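Local coordinates for endoglucanase EG-II (PDB 3QR3), which catalyses the endo-hydrolysis of beta-1,4-glucosidic bonds in cellulose, as a family 5 glycoside hydrolase with a TIM-barrel catalytic domain, at residues 228-240 / 263-276. Residues are numbered along the deposited sequence; the frame is centred on the assembly and turned at random. Where two conformers were deposited one is given.
Sequences GTHAECTTNNIDG and GGNVQSCIQDMCQQ. With SO4 (sulfate ion), chain F.
Cys233 and Cys269 are joined by a disulfide, 2.0 Å from SG to SG with a chi3 of 100°, which staples the loop 231-237 to the first turn of helix 267-281. Ser268, next to it on the helix, works in both directions: its OG accepts a nearly straight bond from Cys233 N at 3.0 Å and donates to Glu232 OE1 at 2.7 Å, reaching that oxygen from above the carboxylate plane. With chi1 at 65°, OG stands between the backbone N and carbonyl carbon of Ser268, beside the loop. A water bridges Glu232 OE1 to Ser268 N, so the carboxylate is tied to the helix start through both side chain and backbone. Upstream, Ala231 O accepts a backbone bond from Gly264 N, and CG2 of Val266 packs 3.6 Å from that same Ala231 O.

One helical turn past Ser268, CB of Asp272 lies against Thr235 O at 3.3 Å. Farther along, Asn236 ND2 gives a hydrogen bond of 2.8 Å to Gln275 OE1; the bond lies close to the plane of the Asn236 amide but arrives above that of Gln275, the two amides being turned 64° apart. The other end of the Asn236 amide is engaged as well, OD1 accepting from Ile238 N in an Asx turn, which fixes the rotation of the group. An ST turn at Thr235 overlaps it, and Asn237 is held by Lys220 and Tyr221.

Outside the contact, Leu320 of helix 319-325 packs on Cys269 and Met273, and Cys274 is cross-linked to Cys324. The loop leading into barrel helix 238-251 is thus bound to the neighbouring barrel helix covalently and by polar bonds, while the acidic Glu232, placed at the helix N-terminus, is probably stabilised as carboxylate by the helix dipole; on the same loop, Ala231 N and Glu232 N hold a sulfate ion.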
ATOM      1  N   GLY A 228       4.401  12.987  -6.083  1.00 21.65           N
ATOM      2  CA  GLY A 228       5.520  12.448  -5.328  1.00 22.02           C
ATOM      3  C   GLY A 228       6.810  12.324  -6.132  1.00 23.55           C
ATOM      4  O   GLY A 228       7.640  11.460  -5.843  1.00 21.56           O
ATOM      5  N   THR A 229       6.986  13.182  -7.136  1.00 19.90           N
ATOM      6  CA  THR A 229       8.188  13.131  -7.976  1.00 25.03           C
ATOM      7  C   THR A 229       9.152  14.292  -7.731  1.00 29.68           C
ATOM      8  O   THR A 229      10.248  14.308  -8.275  1.00 24.77           O
ATOM      9  CB  THR A 229       7.853  13.091  -9.492  1.00 25.90           C
ATOM     10  OG1 THR A 229       7.059  14.228  -9.840  1.00 28.88           O
ATOM     11  CG2 THR A 229       7.100  11.816  -9.855  1.00 23.72           C
ATOM     12  N   HIS A 230       8.743  15.265  -6.922  1.00 26.40           N
ATOM     13  CA  HIS A 230       9.608  16.393  -6.599  1.00 27.88           C
ATOM     14  C   HIS A 230      10.055  16.293  -5.154  1.00 26.32           C
ATOM     15  O   HIS A 230       9.323  15.786  -4.306  1.00 24.53           O
ATOM     16  CB  HIS A 230       8.883  17.722  -6.807  1.00 28.08           C
ATOM     17  CG  HIS A 230       8.212  17.837  -8.138  1.00 35.18           C
ATOM     18  ND1 HIS A 230       6.914  17.423  -8.352  1.00 35.99           N
ATOM     19  CD2 HIS A 230       8.662  18.304  -9.325  1.00 37.90           C
ATOM     20  CE1 HIS A 230       6.593  17.631  -9.618  1.00 43.80           C
ATOM     21  NE2 HIS A 230       7.635  18.166 -10.230  1.00 45.29           N
ATOM     22  N   ALA A 231      11.259  16.782  -4.884  1.00 18.94           N
ATOM     23  CA  ALA A 231      11.805  16.798  -3.534  1.00 27.53           C
ATOM     24  C   ALA A 231      11.020  17.730  -2.618  1.00 29.03           C
ATOM     25  O   ALA A 231      10.716  17.372  -1.482  1.00 27.54           O
ATOM     26  CB  ALA A 231      13.288  17.201  -3.560  1.00 23.35           C
ATOM     27  N   GLU A 232      10.672  18.913  -3.120  1.00 22.08           N
ATOM     28  CA  GLU A 232      10.086  19.949  -2.269  1.00 21.58           C
ATOM     29  C   GLU A 232       8.606  19.697  -1.991  1.00 26.42           C
ATOM     30  O   GLU A 232       7.889  19.191  -2.850  1.00 28.88           O
ATOM     31  CB  GLU A 232      10.282  21.338  -2.891  1.00 23.11           C
ATOM     32  CG  GLU A 232      11.753  21.736  -3.072  1.00 35.51           C
ATOM     33  CD  GLU A 232      12.505  21.870  -1.746  1.00 32.33           C
ATOM     34  OE1 GLU A 232      11.889  22.283  -0.738  1.00 32.89           O
ATOM     35  OE2 GLU A 232      13.715  21.571  -1.713  1.00 36.99           O
ATOM     36  N   CYS A 233       8.161  20.032  -0.782  1.00 20.44           N
ATOM     37  CA  CYS A 233       6.743  19.947  -0.448  1.00 23.24           C
ATOM     38  C   CYS A 233       6.102  21.334  -0.456  1.00 29.59           C
ATOM     39  O   CYS A 233       6.745  22.332  -0.136  1.00 24.66           O
ATOM     40  CB  CYS A 233       6.538  19.263   0.901  1.00 24.78           C
ATOM     41  SG  CYS A 233       7.130  17.550   0.946  1.00 28.66           S
ATOM     42  N   THR A 234       4.830  21.384  -0.830  1.00 26.19           N
ATOM     43  CA  THR A 234       4.135  22.646  -1.021  1.00 20.68           C
ATOM     44  C   THR A 234       2.804  22.667  -0.269  1.00 24.32           C
ATOM     45  O   THR A 234       2.082  23.664  -0.300  1.00 26.58           O
ATOM     46  CB  THR A 234       3.862  22.904  -2.522  1.00 26.52           C
ATOM     47  OG1 THR A 234       3.003  21.881  -3.034  1.00 31.10           O
ATOM     48  CG2 THR A 234       5.151  22.886  -3.318  1.00 29.47           C
ATOM     49  N   THR A 235       2.475  21.569   0.404  1.00 19.60           N
ATOM     50  CA  THR A 235       1.196  21.484   1.114  1.00 24.63           C
ATOM     51  C   THR A 235       1.262  20.430   2.213  1.00 25.23           C
ATOM     52  O   THR A 235       2.058  19.486   2.133  1.00 21.92           O
ATOM     53  CB  THR A 235       0.026  21.148   0.144  1.00 22.42           C
ATOM     54  OG1 THR A 235      -1.222  21.131   0.854  1.00 22.90           O
ATOM     55  CG2 THR A 235       0.248  19.785  -0.523  1.00 21.25           C
ATOM     56  N   ASN A 236       0.439  20.602   3.243  1.00 19.43           N
ATOM     57  CA  ASN A 236       0.265  19.570   4.262  1.00 19.61           C
ATOM     58  C   ASN A 236      -1.034  18.777   4.064  1.00 17.58           C
ATOM     59  O   ASN A 236      -1.354  17.887   4.855  1.00 15.97           O
ATOM     60  CB  ASN A 236       0.324  20.178   5.668  1.00 21.45           C
ATOM     61  CG  ASN A 236      -0.773  21.186   5.909  1.00 24.83           C
ATOM     62  OD1 ASN A 236      -1.828  21.130   5.282  1.00 18.13           O
ATOM     63  ND2 ASN A 236      -0.531  22.118   6.820  1.00 26.83           N
ATOM     64  N   ASN A 237      -1.770  19.110   3.002  1.00 18.28           N
ATOM     65  CA  ASN A 237      -2.963  18.363   2.585  1.00 18.52           C
ATOM     66  C   ASN A 237      -4.160  18.397   3.530  1.00 22.59           C
ATOM     67  O   ASN A 237      -5.130  17.673   3.323  1.00 20.23           O
ATOM     68  CB  ASN A 237      -2.611  16.901   2.329  1.00 15.49           C
ATOM     69  CG  ASN A 237      -1.789  16.719   1.088  1.00 20.92           C
ATOM     70  OD1 ASN A 237      -2.136  17.234   0.020  1.00 19.51           O
ATOM     71  ND2 ASN A 237      -0.684  15.994   1.215  1.00 14.60           N
ATOM     72  N   ILE A 238      -4.100  19.213   4.571  1.00 21.21           N
ATOM     73  CA  ILE A 238      -5.182  19.222   5.547  1.00 18.69           C
ATOM     74  C   ILE A 238      -6.480  19.853   5.024  1.00 22.37           C
ATOM     75  O   ILE A 238      -7.544  19.224   5.062  1.00 21.17           O
ATOM     76  CB  ILE A 238      -4.763  19.921   6.849  1.00 18.32           C
ATOM     77  CG1 ILE A 238      -3.616  19.148   7.514  1.00 19.87           C
ATOM     78  CG2 ILE A 238      -5.977  20.065   7.780  1.00 20.71           C
ATOM     79  CD1 ILE A 238      -2.930  19.907   8.683  1.00 19.27           C
ATOM     80  N   ASP A 239      -6.396  21.088   4.546  1.00 23.25           N
ATOM     81  CA  ASP A 239      -7.581  21.780   4.043  1.00 26.12           C
ATOM     82  C   ASP A 239      -8.132  21.105   2.796  1.00 23.17           C
ATOM     83  O   ASP A 239      -9.338  20.945   2.649  1.00 28.03           O
ATOM     84  CB  ASP A 239      -7.259  23.244   3.737  1.00 30.38           C
ATOM     85  CG  ASP A 239      -6.957  24.049   4.992  1.00 46.37           C
ATOM     86  OD1 ASP A 239      -7.171  23.517   6.103  1.00 37.22           O
ATOM     87  OD2 ASP A 239      -6.502  25.211   4.869  1.00 47.35           O
ATOM     88  N   GLY A 240      -7.237  20.704   1.900  1.00 25.02           N
ATOM     89  CA  GLY A 240      -7.633  20.179   0.608  1.00 27.98           C
ATOM     90  C   GLY A 240      -8.057  18.723   0.594  1.00 35.00           C
ATOM     91  O   GLY A 240      -8.791  18.306  -0.297  1.00 39.79           O
ATOM     92  N   GLY A 263       7.890  12.516   0.779  1.00 18.52           N
ATOM     93  CA  GLY A 263       8.454  13.734   0.243  1.00 22.23           C
ATOM     94  C   GLY A 263       9.969  13.700   0.290  1.00 21.54           C
ATOM     95  O   GLY A 263      10.568  12.735   0.773  1.00 17.67           O
ATOM     96  N   GLY A 264      10.594  14.755  -0.215  1.00 21.00           N
ATOM     97  CA  GLY A 264      12.040  14.839  -0.176  1.00 18.00           C
ATOM     98  C   GLY A 264      12.556  14.901   1.250  1.00 25.02           C
ATOM     99  O   GLY A 264      11.818  15.223   2.186  1.00 20.97           O
ATOM    100  N   ASN A 265      13.834  14.582   1.427  1.00 20.88           N
ATOM    101  CA  ASN A 265      14.457  14.728   2.733  1.00 19.32           C
ATOM    102  C   ASN A 265      14.995  16.151   2.874  1.00 24.27           C
ATOM    103  O   ASN A 265      16.199  16.369   2.920  1.00 24.41           O
ATOM    104  CB  ASN A 265      15.559  13.691   2.909  1.00 24.85           C
ATOM    105  CG  ASN A 265      15.011  12.285   2.976  1.00 25.60           C
ATOM    106  OD1 ASN A 265      14.354  11.916   3.952  1.00 22.72           O
ATOM    107  ND2 ASN A 265      15.252  11.498   1.928  1.00 19.24           N
ATOM    108  N   VAL A 266      14.074  17.109   2.907  1.00 23.85           N
ATOM    109  CA  VAL A 266      14.387  18.531   2.897  1.00 23.92           C
ATOM    110  C   VAL A 266      13.450  19.270   3.859  1.00 27.02           C
ATOM    111  O   VAL A 266      12.388  18.752   4.230  1.00 21.18           O
ATOM    112  CB  VAL A 266      14.221  19.126   1.483  1.00 22.07           C
ATOM    113  CG1 VAL A 266      15.228  18.515   0.526  1.00 28.68           C
ATOM    114  CG2 VAL A 266      12.794  18.902   0.976  1.00 24.22           C
ATOM    115  N   GLN A 267      13.836  20.485   4.241  1.00 23.56           N
ATOM    116  CA  GLN A 267      13.109  21.247   5.261  1.00 19.87           C
ATOM    117  C   GLN A 267      11.624  21.447   4.957  1.00 19.45           C
ATOM    118  O   GLN A 267      10.785  21.312   5.852  1.00 24.16           O
ATOM    119  CB  GLN A 267      13.773  22.607   5.494  1.00 22.68           C
ATOM    120  CG  GLN A 267      13.217  23.356   6.698  1.00 33.84           C
ATOM    121  CD  GLN A 267      13.398  22.584   7.998  1.00 33.03           C
ATOM    122  OE1 GLN A 267      14.451  21.996   8.242  1.00 35.94           O
ATOM    123  NE2 GLN A 267      12.368  22.586   8.839  1.00 29.79           N
ATOM    124  N   SER A 268      11.290  21.783   3.712  1.00 21.17           N
ATOM    125  CA  SER A 268       9.883  21.998   3.345  1.00 22.73           C
ATOM    126  C   SER A 268       9.001  20.793   3.672  1.00 20.21           C
ATOM    127  O   SER A 268       7.863  20.949   4.124  1.00 21.73           O
ATOM    128  CB  SER A 268       9.742  22.365   1.863  1.00 24.86           C
ATOM    129  OG  SER A 268      10.151  21.301   1.019  1.00 24.84           O
ATOM    130  N   CYS A 269       9.529  19.590   3.442  1.00 21.45           N
ATOM    131  CA  CYS A 269       8.774  18.365   3.710  1.00 20.18           C
ATOM    132  C   CYS A 269       8.800  17.990   5.185  1.00 23.09           C
ATOM    133  O   CYS A 269       7.820  17.461   5.714  1.00 25.82           O
ATOM    134  CB  CYS A 269       9.296  17.207   2.867  1.00 21.43           C
ATOM    135  SG  CYS A 269       9.158  17.518   1.098  1.00 31.48           S
ATOM    136  N   ILE A 270       9.921  18.251   5.848  1.00 22.55           N
ATOM    137  CA  ILE A 270       9.997  18.038   7.288  1.00 21.44           C
ATOM    138  C   ILE A 270       8.905  18.846   7.973  1.00 26.14           C
ATOM    139  O   ILE A 270       8.277  18.377   8.917  1.00 30.93           O
ATOM    140  CB  ILE A 270      11.389  18.386   7.852  1.00 24.90           C
ATOM    141  CG1 ILE A 270      12.386  17.286   7.461  1.00 21.32           C
ATOM    142  CG2 ILE A 270      11.318  18.558   9.368  1.00 23.74           C
ATOM    143  CD1 ILE A 270      13.837  17.599   7.785  1.00 26.91           C
ATOM    144  N   GLN A 271       8.649  20.051   7.474  1.00 26.85           N
ATOM    145  CA  GLN A 271       7.571  20.859   8.031  0.60 23.65           C
ATOM    146  C   GLN A 271       6.193  20.348   7.609  1.00 27.81           C
ATOM    147  O   GLN A 271       5.351  20.075   8.463  1.00 22.48           O
ATOM    148  CB  GLN A 271       7.722  22.345   7.683  0.60 25.97           C
ATOM    149  CG  GLN A 271       6.528  23.183   8.154  0.60 31.40           C
ATOM    150  CD  GLN A 271       6.757  24.682   8.045  0.60 35.84           C
ATOM    151  OE1 GLN A 271       5.807  25.468   8.052  0.60 37.54           O
ATOM    152  NE2 GLN A 271       8.017  25.083   7.947  0.60 33.33           N
ATOM    153  N   ASP A 272       5.967  20.204   6.303  1.00 24.97           N
ATOM    154  CA  ASP A 272       4.653  19.814   5.788  1.00 19.48           C
ATOM    155  C   ASP A 272       4.236  18.391   6.148  1.00 18.05           C
ATOM    156  O   ASP A 272       3.073  18.137   6.463  1.00 21.46           O
ATOM    157  CB  ASP A 272       4.574  20.019   4.271  1.00 23.76           C
ATOM    158  CG  ASP A 272       4.574  21.488   3.877  1.00 29.54           C
ATOM    159  OD1 ASP A 272       4.535  22.350   4.782  1.00 27.37           O
ATOM    160  OD2 ASP A 272       4.613  21.782   2.661  1.00 29.53           O
ATOM    161  N   MET A 273       5.174  17.457   6.096  1.00 19.65           N
ATOM    162  CA  MET A 273       4.846  16.079   6.429  1.00 20.79           C
ATOM    163  C   MET A 273       4.499  15.953   7.900  1.00 22.47           C
ATOM    164  O   MET A 273       3.620  15.177   8.272  1.00 21.82           O
ATOM    165  CB  MET A 273       5.986  15.128   6.085  1.00 19.59           C
ATOM    166  CG  MET A 273       5.703  13.685   6.486  1.00 23.94           C
ATOM    167  SD  MET A 273       4.292  12.987   5.588  1.00 24.77           S
ATOM    168  CE  MET A 273       4.981  12.778   3.945  1.00 19.79           C
ATOM    169  N   CYS A 274       5.193  16.708   8.745  1.00 18.48           N
ATOM    170  CA  CYS A 274       4.928  16.606  10.165  1.00 20.65           C
ATOM    171  C   CYS A 274       3.554  17.197  10.490  1.00 21.19           C
ATOM    172  O   CYS A 274       2.842  16.663  11.323  1.00 18.32           O
ATOM    173  CB  CYS A 274       6.056  17.222  10.999  1.00 25.02           C
ATOM    174  SG  CYS A 274       7.554  16.154  11.052  1.00 39.84           S
ATOM    175  N   GLN A 275       3.182  18.280   9.813  1.00 18.40           N
ATOM    176  CA  GLN A 275       1.836  18.834   9.942  1.00 21.30           C
ATOM    177  C   GLN A 275       0.791  17.825   9.481  1.00 20.24           C
ATOM    178  O   GLN A 275      -0.231  17.647  10.130  1.00 19.73           O
ATOM    179  CB  GLN A 275       1.702  20.138   9.149  1.00 17.67           C
ATOM    180  CG  GLN A 275       2.520  21.268   9.754  1.00 27.46           C
ATOM    181  CD  GLN A 275       2.549  22.514   8.898  1.00 31.36           C
ATOM    182  OE1 GLN A 275       2.085  22.518   7.758  1.00 27.47           O
ATOM    183  NE2 GLN A 275       3.112  23.585   9.445  1.00 32.46           N
ATOM    184  N   GLN A 276       1.061  17.155   8.364  1.00 17.54           N
ATOM    185  CA  GLN A 276       0.124  16.181   7.833  1.00 20.75           C
ATOM    186  C   GLN A 276      -0.087  15.045   8.827  1.00 17.18           C
ATOM    187  O   GLN A 276      -1.222  14.688   9.151  1.00 14.79           O
ATOM    188  CB  GLN A 276       0.618  15.611   6.497  1.00 16.55           C
ATOM    189  CG  GLN A 276      -0.432  14.715   5.824  1.00 17.88           C
ATOM    190  CD  GLN A 276       0.097  14.031   4.581  1.00 18.49           C
ATOM    191  OE1 GLN A 276       0.825  13.039   4.663  1.00 24.01           O
ATOM    192  NE2 GLN A 276      -0.269  14.551   3.424  1.00 14.97           N
TER
HETATM  193  S   SO4 F 343      12.410  19.601  -6.742  0.46 27.63           S
HETATM  194  O1  SO4 F 343      11.953  20.214  -7.989  0.87 46.59           O
HETATM  195  O2  SO4 F 343      11.382  19.798  -5.730  1.00 36.46           O
HETATM  196  O3  SO4 F 343      12.644  18.170  -6.962  0.78 32.51           O
HETATM  197  O4  SO4 F 343      13.649  20.227  -6.294  0.72 35.56           O
HETATM  198  O   HOH W   1      13.126  22.704   1.686  1.00 28.42           O